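Local coordinates for protein VESB protease (Vibrio cholerae, PDB 4LK4) that probably cleaves peptide bonds as a secreted trypsin-like serine endopeptidase of the S1 family that also carries an Ig-like domain, at residues V51-A55 and H56-S60; D161-S164 and Q165-Q169; L278-G282 and N283-S287. The protein carries 1 engineered substitution. All blocks are in the same frame, centred on the assembly; numbering follows the deposited sequence.

Contact 1 (V51-A55 and H56-S60); sequences VLTAA and HCFDS
A55 and F58 close a short turn just after strand 50-53: F58 N donates to A55 O at 3.0 Å, with an N-H...O angle of 164°. Here the chain leaves the strand for a short 3-10 segment that includes H56 and C57, and the TAAHC sequence is the histidine motif of trypsin-like proteases. H56 CG takes the sterically tight place between its own backbone N and carbonyl carbon (chi1 83°), which brings ND1 to 4.2 Å from A54 CB. That nitrogen is hydrogen-bonded to D103 OD2, consistent with the His-Asp couple of the catalytic triad; the imidazole also touches A199, which probably stands where relatives carry the nucleophilic serine. C57 turns its SG to within 3.9 Å of A54 CB, and the same sulfur is in a disulfide with C41. A55 O has a second donor in R91 NH2, anchoring the turn to strand 82-91. R91 also forms a salt bridge with D59 OD1, which in addition is hydrogen-bonded to Y95 OH. The F58 side chain runs back against T53 from the opposite direction. T53 OG1 bonds to G42 O, whereas its methyl CG2 abuts the edge of the F58 ring, 3.5 Å from CE2.

Contact 2 (D161-S164 and Q165-Q169); sequences DLVS and QSLCQ
S164 O is gripped by two backbone N-H groups of the helix that follows it. C168 N donates at 2.9 Å with an N-H...O angle of 167°, whereas the bond from L167 N to S164 O, 3.0 Å long, is bent and weak. S164 occupies the N-cap position, but its side chain makes no capping bond; with OG set beside its own backbone N, it is CB that touches, 3.9 Å from L167 CB. V163 meets the same turn from the strand side. Its CG1 lies 4.0 Å from L167 CB, the two side chains crossing at about a right angle, and Y228 touches both. The bend of Q165 at chi2 (75°) places OE1 where one water can join it to V163 O, donating to V163 O at 2.9 Å and to Q165 OE1 at 3.0 Å. R126 NH2 also reaches OE1, while NE2 is bound to N184 O and S177 O, so both ends of the buried amide are satisfied and its rotation is probably fixed. C168 SG pairs with C186 on strand 184-189; helix 165-172 is thus fastened to the sheet, an arrangement characteristic of the intermediate helix of the chymotrypsin fold.

Contact 3 (L278-G282 and N283-S287); sequences LTYTG and NTFSS
Y280 and N283 meet through their polar ends where strand 278-283 runs out. N283 ND2 donates to Y280 OH at 2.8 Å, but the bond is bent, with an N-H...O angle of 137°. The amide and ring planes are 38° apart, and the hydroxyl is tilted from the amide plane, so neither group lies flat on the other. The phenol extends along the chain because CG is anti to the backbone N of Y280. N283 CG instead lies between its own backbone N and carbonyl carbon (chi1 57°), which swings the amide back toward the tyrosine. The other end of the amide works forward: OD1 accepts from F285 N at 3.2 Å, forming an Asx turn, so one side chain ties strand end and turn together. F285 CE2 comes to 3.9 Å from Y280 OH, which is also hydrogen-bonded to D297 OD2; with N283 already a donor to it, the hydroxyl probably gives its own hydrogen to that carboxylate. Y280, N283 and F285 thus gather closely, though each is partly exposed rather than buried, while T281 and S287 are exposed. T281 points away from the turn, and its OG1 donates to T279 O at 2.7 Å and bonds S334 OG; S287 OG donates to T284 O. T281 and G282 both face I332, a classic beta bulge against strand 324-335. On the compact side Y280 rests on C299 and S300 of helix 298-302, and F285 packs on V294 and D297 of strand 292-297.

The three contacts follow one another along the chain without interleaving, and none touches another. Contacts 1 and 2 both belong to the trypsin-like part, their centres 24 Å apart and nearest atoms about 15 Å: contact 1 leaves the closed six-stranded barrel at strand 50-53, contact 2 leaves the second sheet at strand 156-162, and each is tied back by a disulfide. Contact 3 lies in the Ig-like domain, with its centre 28 Å from contact 1 and 41 Å from contact 2. Each lies where a strand ends: in a 3-10 turn, a helix and an Asx turn respectively; the protease part and the Ig-like domain are separate units on different sheets. Only contact 1 holds a residue of the presumed catalytic machinery.

Contact 1 (V51-A55 and H56-S60)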
loop_
_atom_site.group_PDB
_atom_site.type_symbol
_atom_site.label_atom_id
_atom_site.label_comp_id
_atom_site.label_asym_id
_atom_site.label_seq_id
_atom_site.Cartn_x
_atom_site.Cartn_y
_atom_site.Cartn_z
ATOM N N VAL A 51 0.272 7.922 0.310
ATOM C CA VAL A 51 1.104 7.332 1.329
ATOM C C VAL A 51 1.363 5.863 0.994
ATOM O O VAL A 51 0.466 5.150 0.549
ATOM C CB VAL A 51 0.358 7.397 2.650
ATOM C CG1 VAL A 51 1.030 6.537 3.698
ATOM C CG2 VAL A 51 0.245 8.841 3.102
ATOM N N LEU A 52 2.591 5.420 1.215
ATOM C CA LEU A 52 3.014 4.049 0.947
ATOM C C LEU A 52 3.087 3.329 2.267
ATOM O O LEU A 52 3.604 3.880 3.262
ATOM C CB LEU A 52 4.403 4.052 0.333
ATOM C CG LEU A 52 5.041 2.696 0.052
ATOM C CD1 LEU A 52 4.177 1.846 -0.865
ATOM C CD2 LEU A 52 6.439 2.868 -0.539
ATOM N N THR A 53 2.556 2.117 2.304
ATOM C CA THR A 53 2.494 1.357 3.541
ATOM C C THR A 53 2.340 -0.117 3.222
ATOM O O THR A 53 2.479 -0.503 2.075
ATOM C CB THR A 53 1.350 1.870 4.435
ATOM O OG1 THR A 53 1.520 1.342 5.753
ATOM C CG2 THR A 53 0.024 1.421 3.936
ATOM N N ALA A 54 2.056 -0.934 4.223
ATOM C CA ALA A 54 1.973 -2.379 4.081
ATOM C C ALA A 54 0.509 -2.763 3.897
ATOM O O ALA A 54 -0.359 -2.139 4.491
ATOM C CB ALA A 54 2.549 -3.040 5.322
ATOM N N ALA A 55 0.193 -3.763 3.077
ATOM C CA ALA A 55 -1.243 -4.119 2.908
ATOM C C ALA A 55 -1.855 -4.725 4.154
ATOM O O ALA A 55 -3.028 -4.486 4.451
ATOM C CB ALA A 55 -1.457 -5.054 1.740
ATOM N N HIS A 56 -1.099 -5.515 4.897
ATOM C CA HIS A 56 -1.736 -6.186 6.024
ATOM C C HIS A 56 -2.161 -5.246 7.168
ATOM O O HIS A 56 -2.965 -5.631 7.990
ATOM C CB HIS A 56 -0.884 -7.328 6.551
ATOM C CG HIS A 56 0.166 -6.895 7.496
ATOM N ND1 HIS A 56 1.460 -6.644 7.096
ATOM C CD2 HIS A 56 0.130 -6.688 8.834
ATOM C CE1 HIS A 56 2.176 -6.297 8.145
ATOM N NE2 HIS A 56 1.394 -6.314 9.212
ATOM N N CYS A 57 -1.653 -4.020 7.207
ATOM C CA CYS A 57 -2.182 -2.981 8.110
ATOM C C CYS A 57 -3.698 -2.787 7.957
ATOM O O CYS A 57 -4.357 -2.238 8.852
ATOM C CB CYS A 57 -1.491 -1.646 7.828
ATOM S SG CYS A 57 0.277 -1.659 8.217
ATOM N N PHE A 58 -4.254 -3.193 6.815
ATOM C CA PHE A 58 -5.670 -3.004 6.569
ATOM C C PHE A 58 -6.458 -4.292 6.461
ATOM O O PHE A 58 -7.586 -4.247 6.033
ATOM C CB PHE A 58 -5.867 -2.135 5.323
ATOM C CG PHE A 58 -5.085 -0.872 5.358
ATOM C CD1 PHE A 58 -5.469 0.153 6.172
ATOM C CD2 PHE A 58 -3.962 -0.720 4.601
ATOM C CE1 PHE A 58 -4.760 1.312 6.239
ATOM C CE2 PHE A 58 -3.240 0.435 4.660
ATOM C CZ PHE A 58 -3.628 1.452 5.505
ATOM N N ASP A 59 -5.905 -5.432 6.888
ATOM C CA ASP A 59 -6.676 -6.698 6.866
ATOM C C ASP A 59 -8.080 -6.487 7.444
ATOM O O ASP A 59 -9.079 -7.001 6.904
ATOM C CB ASP A 59 -5.977 -7.821 7.654
ATOM C CG ASP A 59 -4.744 -8.416 6.935
ATOM O OD1 ASP A 59 -4.672 -8.420 5.690
ATOM O OD2 ASP A 59 -3.840 -8.919 7.649
ATOM N N SER A 60 -8.186 -5.694 8.502
ATOM C CA SER A 60 -9.475 -5.552 9.206
ATOM C C SER A 60 -9.979 -4.119 9.344
ATOM O O SER A 60 -10.699 -3.801 10.287
ATOM C CB SER A 60 -9.328 -6.183 10.596
ATOM O OG SER A 60 -8.980 -7.564 10.512
#

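Contact 2 (D161-S164 and Q165-Q169)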
loop_
_atom_site.group_PDB
_atom_site.type_symbol
_atom_site.label_atom_id
_atom_site.label_comp_id
_atom_site.label_asym_id
_atom_site.label_seq_id
_atom_site.Cartn_x
_atom_site.Cartn_y
_atom_site.Cartn_z
ATOM N N ASP A 161 21.305 -4.578 8.851
ATOM C CA ASP A 161 22.105 -4.974 7.665
ATOM C C ASP A 161 21.322 -5.832 6.670
ATOM O O ASP A 161 20.620 -6.768 7.064
ATOM C CB ASP A 161 23.324 -5.782 8.104
ATOM C CG ASP A 161 24.415 -4.927 8.708
ATOM O OD1 ASP A 161 24.274 -3.680 8.754
ATOM O OD2 ASP A 161 25.438 -5.513 9.140
ATOM N N LEU A 162 21.485 -5.558 5.380
ATOM C CA LEU A 162 20.894 -6.406 4.334
ATOM C C LEU A 162 21.461 -7.822 4.429
ATOM O O LEU A 162 22.640 -7.979 4.608
ATOM C CB LEU A 162 21.161 -5.815 2.954
ATOM C CG LEU A 162 20.437 -6.405 1.735
ATOM C CD1 LEU A 162 18.916 -6.478 1.882
ATOM C CD2 LEU A 162 20.822 -5.596 0.500
ATOM N N VAL A 163 20.587 -8.821 4.343
ATOM C CA VAL A 163 20.910 -10.246 4.384
ATOM C C VAL A 163 20.898 -10.855 2.964
ATOM O O VAL A 163 20.176 -10.371 2.102
ATOM C CB VAL A 163 19.832 -10.970 5.225
ATOM C CG1 VAL A 163 20.032 -12.485 5.264
ATOM C CG2 VAL A 163 19.784 -10.402 6.636
ATOM N N SER A 164 21.698 -11.907 2.731
ATOM C CA SER A 164 21.699 -12.645 1.435
ATOM C C SER A 164 20.315 -13.158 1.136
ATOM O O SER A 164 19.705 -13.787 1.982
ATOM C CB SER A 164 22.645 -13.870 1.441
ATOM O OG SER A 164 24.007 -13.512 1.772
ATOM N N GLN A 165 19.815 -12.918 -0.067
ATOM C CA GLN A 165 18.520 -13.418 -0.387
ATOM C C GLN A 165 18.432 -14.947 -0.246
ATOM O O GLN A 165 17.461 -15.451 0.293
ATOM C CB GLN A 165 18.043 -12.949 -1.761
ATOM C CG GLN A 165 16.524 -13.115 -1.951
ATOM C CD GLN A 165 15.688 -12.089 -1.216
ATOM O OE1 GLN A 165 16.161 -11.040 -0.843
ATOM N NE2 GLN A 165 14.412 -12.386 -1.042
ATOM N N SER A 166 19.441 -15.705 -0.651
ATOM C CA SER A 166 19.288 -17.178 -0.519
ATOM C C SER A 166 19.127 -17.551 0.972
ATOM O O SER A 166 18.403 -18.491 1.320
ATOM C CB SER A 166 20.448 -17.945 -1.170
ATOM O OG SER A 166 21.660 -17.657 -0.503
ATOM N N LEU A 167 19.771 -16.769 1.844
ATOM C CA LEU A 167 19.690 -16.999 3.289
ATOM C C LEU A 167 18.370 -16.594 3.914
ATOM O O LEU A 167 17.822 -17.286 4.780
ATOM C CB LEU A 167 20.788 -16.235 3.969
ATOM C CG LEU A 167 21.340 -16.937 5.184
ATOM C CD1 LEU A 167 21.656 -18.406 4.900
ATOM C CD2 LEU A 167 22.588 -16.153 5.618
ATOM N N CYS A 168 17.869 -15.457 3.459
ATOM C CA CYS A 168 16.563 -14.959 3.828
ATOM C C CYS A 168 15.520 -16.045 3.616
ATOM O O CYS A 168 14.651 -16.280 4.464
ATOM C CB CYS A 168 16.284 -13.743 2.957
ATOM S SG CYS A 168 14.744 -12.889 3.234
ATOM N N GLN A 169 15.628 -16.744 2.495
ATOM C CA GLN A 169 14.641 -17.742 2.163
ATOM C C GLN A 169 14.705 -18.932 3.089
ATOM O O GLN A 169 13.674 -19.461 3.521
ATOM C CB GLN A 169 14.803 -18.233 0.745
ATOM C CG GLN A 169 13.846 -19.369 0.445
ATOM C CD GLN A 169 14.310 -20.151 -0.725
ATOM O OE1 GLN A 169 13.622 -20.222 -1.749
ATOM N NE2 GLN A 169 15.511 -20.717 -0.613
HETATM O O HOH W 1 17.337 -10.836 1.925
#

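Contact 3 (L278-G282 and N283-S287)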
loop_
_atom_site.group_PDB
_atom_site.type_symbol
_atom_site.label_atom_id
_atom_site.label_comp_id
_atom_site.label_asym_id
_atom_site.label_seq_id
_atom_site.Cartn_x
_atom_site.Cartn_y
_atom_site.Cartn_z
ATOM N N LEU A 278 -9.739 12.507 -19.055
ATOM C CA LEU A 278 -9.588 11.067 -19.232
ATOM C C LEU A 278 -10.637 10.592 -20.227
ATOM O O LEU A 278 -11.761 11.083 -20.189
ATOM C CB LEU A 278 -9.854 10.386 -17.902
ATOM C CG LEU A 278 -8.774 9.489 -17.332
ATOM C CD1 LEU A 278 -7.537 10.307 -17.010
ATOM C CD2 LEU A 278 -9.338 8.803 -16.104
ATOM N N THR A 279 -10.296 9.650 -21.107
ATOM C CA THR A 279 -11.295 9.089 -22.042
ATOM C C THR A 279 -11.360 7.579 -21.892
ATOM O O THR A 279 -10.368 6.888 -22.081
ATOM C CB THR A 279 -10.989 9.423 -23.514
ATOM O OG1 THR A 279 -10.888 10.839 -23.684
ATOM C CG2 THR A 279 -12.087 8.888 -24.438
ATOM N N TYR A 280 -12.540 7.081 -21.550
ATOM C CA TYR A 280 -12.775 5.650 -21.409
ATOM C C TYR A 280 -12.630 4.994 -22.770
ATOM O O TYR A 280 -13.354 5.320 -23.686
ATOM C CB TYR A 280 -14.182 5.433 -20.858
ATOM C CG TYR A 280 -14.602 4.013 -20.561
ATOM C CD1 TYR A 280 -13.724 3.070 -20.051
ATOM C CD2 TYR A 280 -15.915 3.649 -20.720
ATOM C CE1 TYR A 280 -14.154 1.783 -19.759
ATOM C CE2 TYR A 280 -16.359 2.381 -20.419
ATOM C CZ TYR A 280 -15.483 1.444 -19.940
ATOM O OH TYR A 280 -15.992 0.183 -19.666
ATOM N N THR A 281 -11.686 4.067 -22.872
ATOM C CA THR A 281 -11.252 3.501 -24.156
ATOM C C THR A 281 -11.250 1.975 -24.184
ATOM O O THR A 281 -11.172 1.377 -25.253
ATOM C CB THR A 281 -9.804 3.930 -24.452
ATOM O OG1 THR A 281 -9.605 5.290 -24.061
ATOM C CG2 THR A 281 -9.485 3.799 -25.896
ATOM N N GLY A 282 -11.290 1.337 -23.017
ATOM C CA GLY A 282 -11.343 -0.122 -22.960
ATOM C C GLY A 282 -11.701 -0.718 -21.607
ATOM O O GLY A 282 -11.746 -0.023 -20.591
ATOM N N ASN A 283 -11.989 -2.014 -21.620
ATOM C CA ASN A 283 -12.151 -2.768 -20.400
ATOM C C ASN A 283 -11.883 -4.233 -20.665
ATOM O O ASN A 283 -11.649 -4.597 -21.787
ATOM C CB ASN A 283 -13.533 -2.574 -19.845
ATOM C CG ASN A 283 -14.586 -2.960 -20.827
ATOM O OD1 ASN A 283 -14.725 -4.130 -21.175
ATOM N ND2 ASN A 283 -15.350 -1.984 -21.275
ATOM N N THR A 284 -11.877 -5.054 -19.622
ATOM C CA THR A 284 -11.578 -6.483 -19.743
ATOM C C THR A 284 -12.796 -7.338 -19.423
ATOM O O THR A 284 -12.667 -8.523 -19.122
ATOM C CB THR A 284 -10.431 -6.880 -18.800
ATOM O OG1 THR A 284 -10.670 -6.346 -17.488
ATOM C CG2 THR A 284 -9.116 -6.334 -19.330
ATOM N N PHE A 285 -13.979 -6.738 -19.491
ATOM C CA PHE A 285 -15.208 -7.456 -19.164
ATOM C C PHE A 285 -15.403 -8.730 -19.980
ATOM O O PHE A 285 -15.847 -9.730 -19.423
ATOM C CB PHE A 285 -16.430 -6.559 -19.348
ATOM C CG PHE A 285 -16.504 -5.432 -18.368
ATOM C CD1 PHE A 285 -16.203 -5.633 -17.024
ATOM C CD2 PHE A 285 -16.904 -4.170 -18.781
ATOM C CE1 PHE A 285 -16.299 -4.592 -16.113
ATOM C CE2 PHE A 285 -17.001 -3.125 -17.872
ATOM C CZ PHE A 285 -16.693 -3.339 -16.531
ATOM N N SER A 286 -15.062 -8.687 -21.272
ATOM C CA SER A 286 -15.068 -9.879 -22.150
ATOM C C SER A 286 -14.386 -11.098 -21.545
ATOM O O SER A 286 -14.918 -12.197 -21.579
ATOM C CB SER A 286 -14.348 -9.572 -23.464
ATOM O OG SER A 286 -15.151 -8.763 -24.295
ATOM N N SER A 287 -13.188 -10.892 -21.009
ATOM C CA SER A 287 -12.382 -11.993 -20.488
ATOM C C SER A 287 -13.025 -12.776 -19.328
ATOM O O SER A 287 -12.617 -13.903 -19.075
ATOM C CB SER A 287 -11.002 -11.480 -20.050
ATOM O OG SER A 287 -11.112 -10.706 -18.863
#